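Local atomic coordinates of hypothetical protein PH0156 (Pyrococcus horikoshii, PDB entry 2P62), a protein that is of unknown function but belongs to the DUF3226 family of the Toprim-like clan, so a nucleic-acid-related role is conceivable though unproven. Residues E48-L53 and A59-H64. Sequence-based numbering, arbitrary orientation.
Sequences EHPLVL and ALVIIH
The Glu48 carboxylate meets His64 through one oxygen and a water. Glu48 OE2 accepts a hydrogen bond from the water at 2.7 Å, and the same water accepts one from His64 N at 3.1 Å, joining Glu48 to His64 just beyond the paired residues; OE2 also lies near His64 O, where two acceptors face each other without a bond. Glu48 is poorly ordered, so this link is probably less rigid than the backbone pairing. The puckered Pro50 ring turns its CB corner to the end of strand 58-63: CB lies 3.5 Å from Ile63 CG2 and 4.0 Å from Val61 CG1, and also sits against the carbonyl oxygen of Ile62.

Four backbone bonds define an antiparallel hairpin, in which the N-to-C directions of 51-53 and 59-63 differ by 160°. Leu51 and Ile62 form one hydrogen-bonded pair, and Leu53 and Leu60 another, with the non-hydrogen-bonded Val52-Val61 pair between them. Ile62 N to Leu51 O is short and nearly straight at 2.8 Å; the reciprocal Leu51 N to Ile62 O, at 3.0 Å, is more bent, its N-H...O angle being 140°.

With chi1 at -50°, Ile62 CG1 sits beside its own backbone N, opposite the carbonyl carbon. The Ile62 side chain lies alongside that of Leu51, CD1 to Leu51 CD2 being 4.0 Å, and crosses that of Leu53 at a slant, CD1 to Leu53 CD1 being 3.9 Å.

Leu51, Leu53, Leu60 and Ile62 share one sheet face, where helix 11-23 covers both leucines of strand 51-55 and Leu60; Val52 and Val61 occupy the reverse face. Further backbone bonds from Val61 to Lys4 and Ile6 join the hairpin to strand 2-7, which runs parallel to 58-63, while Val52 pairs with Ala30 on its outer side.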
loop_
_atom_site.group_PDB
_atom_site.type_symbol
_atom_site.label_atom_id
_atom_site.label_comp_id
_atom_site.label_asym_id
_atom_site.label_seq_id
_atom_site.Cartn_x
_atom_site.Cartn_y
_atom_site.Cartn_z
ATOM N N GLU A 48 6.037 -0.170 -16.861
ATOM C CA GLU A 48 5.783 -1.264 -15.940
ATOM C C GLU A 48 7.050 -2.039 -15.613
ATOM O O GLU A 48 7.805 -2.424 -16.507
ATOM C CB GLU A 48 4.737 -2.218 -16.522
ATOM C CG GLU A 48 4.549 -3.481 -15.697
ATOM C CD GLU A 48 3.227 -4.157 -15.957
ATOM O OE1 GLU A 48 2.973 -4.559 -17.112
ATOM O OE2 GLU A 48 2.437 -4.281 -14.998
ATOM N N HIS A 49 7.281 -2.263 -14.323
ATOM C CA HIS A 49 8.447 -3.013 -13.875
ATOM C C HIS A 49 7.982 -4.304 -13.194
ATOM O O HIS A 49 7.703 -4.330 -11.991
ATOM C CB HIS A 49 9.290 -2.163 -12.913
ATOM C CG HIS A 49 9.919 -0.967 -13.559
ATOM N ND1 HIS A 49 9.189 -0.011 -14.232
ATOM C CD2 HIS A 49 11.214 -0.572 -13.636
ATOM C CE1 HIS A 49 10.004 0.921 -14.695
ATOM N NE2 HIS A 49 11.238 0.604 -14.347
ATOM N N PRO A 50 7.883 -5.394 -13.965
ATOM C CA PRO A 50 7.444 -6.673 -13.406
ATOM C C PRO A 50 8.445 -7.274 -12.431
ATOM O O PRO A 50 9.645 -7.028 -12.517
ATOM C CB PRO A 50 7.244 -7.540 -14.644
ATOM C CG PRO A 50 8.279 -7.033 -15.575
ATOM C CD PRO A 50 8.206 -5.527 -15.396
ATOM N N LEU A 51 7.937 -8.057 -11.491
ATOM C CA LEU A 51 8.794 -8.706 -10.521
ATOM C C LEU A 51 9.409 -9.944 -11.175
ATOM O O LEU A 51 8.700 -10.773 -11.752
ATOM C CB LEU A 51 7.973 -9.092 -9.298
ATOM C CG LEU A 51 8.660 -9.894 -8.204
ATOM C CD1 LEU A 51 9.778 -9.088 -7.545
ATOM C CD2 LEU A 51 7.597 -10.298 -7.191
ATOM N N VAL A 52 10.733 -10.048 -11.100
ATOM C CA VAL A 52 11.447 -11.181 -11.678
ATOM C C VAL A 52 12.131 -12.004 -10.592
ATOM O O VAL A 52 13.046 -11.531 -9.922
ATOM C CB VAL A 52 12.519 -10.723 -12.687
ATOM C CG1 VAL A 52 13.208 -11.941 -13.301
ATOM C CG2 VAL A 52 11.889 -9.886 -13.774
ATOM N N LEU A 53 11.670 -13.237 -10.425
ATOM C CA LEU A 53 12.229 -14.141 -9.436
ATOM C C LEU A 53 12.971 -15.235 -10.190
ATOM O O LEU A 53 12.467 -15.754 -11.189
ATOM C CB LEU A 53 11.114 -14.756 -8.585
ATOM C CG LEU A 53 10.160 -13.796 -7.874
ATOM C CD1 LEU A 53 9.249 -14.596 -6.942
ATOM C CD2 LEU A 53 10.949 -12.751 -7.074
ATOM N N ALA A 59 13.121 -18.686 -14.635
ATOM C CA ALA A 59 12.827 -17.287 -14.348
ATOM C C ALA A 59 11.308 -17.120 -14.301
ATOM O O ALA A 59 10.607 -17.513 -15.230
ATOM C CB ALA A 59 13.413 -16.386 -15.432
ATOM N N LEU A 60 10.801 -16.562 -13.207
ATOM C CA LEU A 60 9.373 -16.321 -13.069
ATOM C C LEU A 60 9.128 -14.824 -13.175
ATOM O O LEU A 60 9.628 -14.042 -12.366
ATOM C CB LEU A 60 8.861 -16.824 -11.721
ATOM C CG LEU A 60 9.022 -18.326 -11.494
ATOM C CD1 LEU A 60 8.668 -18.661 -10.065
ATOM C CD2 LEU A 60 8.161 -19.099 -12.478
ATOM N N VAL A 61 8.373 -14.431 -14.194
ATOM C CA VAL A 61 8.042 -13.036 -14.412
ATOM C C VAL A 61 6.616 -12.841 -13.922
ATOM O O VAL A 61 5.676 -13.370 -14.504
ATOM C CB VAL A 61 8.140 -12.678 -15.908
ATOM C CG1 VAL A 61 7.786 -11.211 -16.117
ATOM C CG2 VAL A 61 9.562 -12.954 -16.413
ATOM N N ILE A 62 6.464 -12.089 -12.839
ATOM C CA ILE A 62 5.156 -11.836 -12.246
ATOM C C ILE A 62 4.697 -10.411 -12.533
ATOM O O ILE A 62 5.437 -9.457 -12.290
ATOM C CB ILE A 62 5.218 -12.023 -10.720
ATOM C CG1 ILE A 62 5.872 -13.365 -10.400
ATOM C CG2 ILE A 62 3.826 -11.934 -10.110
ATOM C CD1 ILE A 62 6.089 -13.574 -8.946
ATOM N N ILE A 63 3.477 -10.270 -13.045
ATOM C CA ILE A 63 2.921 -8.951 -13.338
ATOM C C ILE A 63 1.541 -8.821 -12.715
ATOM O O ILE A 63 0.831 -9.814 -12.563
ATOM C CB ILE A 63 2.770 -8.696 -14.864
ATOM C CG1 ILE A 63 1.828 -9.726 -15.480
ATOM C CG2 ILE A 63 4.112 -8.771 -15.547
ATOM C CD1 ILE A 63 1.587 -9.513 -16.958
ATOM N N HIS A 64 1.168 -7.594 -12.361
ATOM C CA HIS A 64 -0.142 -7.315 -11.779
ATOM C C HIS A 64 -0.624 -5.939 -12.236
ATOM O O HIS A 64 0.114 -5.218 -12.907
ATOM C CB HIS A 64 -0.084 -7.341 -10.253
ATOM C CG HIS A 64 0.646 -6.179 -9.656
ATOM N ND1 HIS A 64 2.018 -6.141 -9.534
ATOM C CD2 HIS A 64 0.191 -5.006 -9.157
ATOM C CE1 HIS A 64 2.377 -4.996 -8.984
ATOM N NE2 HIS A 64 1.288 -4.289 -8.746
HETATM O O HOH W 1 3.422 -5.486 -12.777
#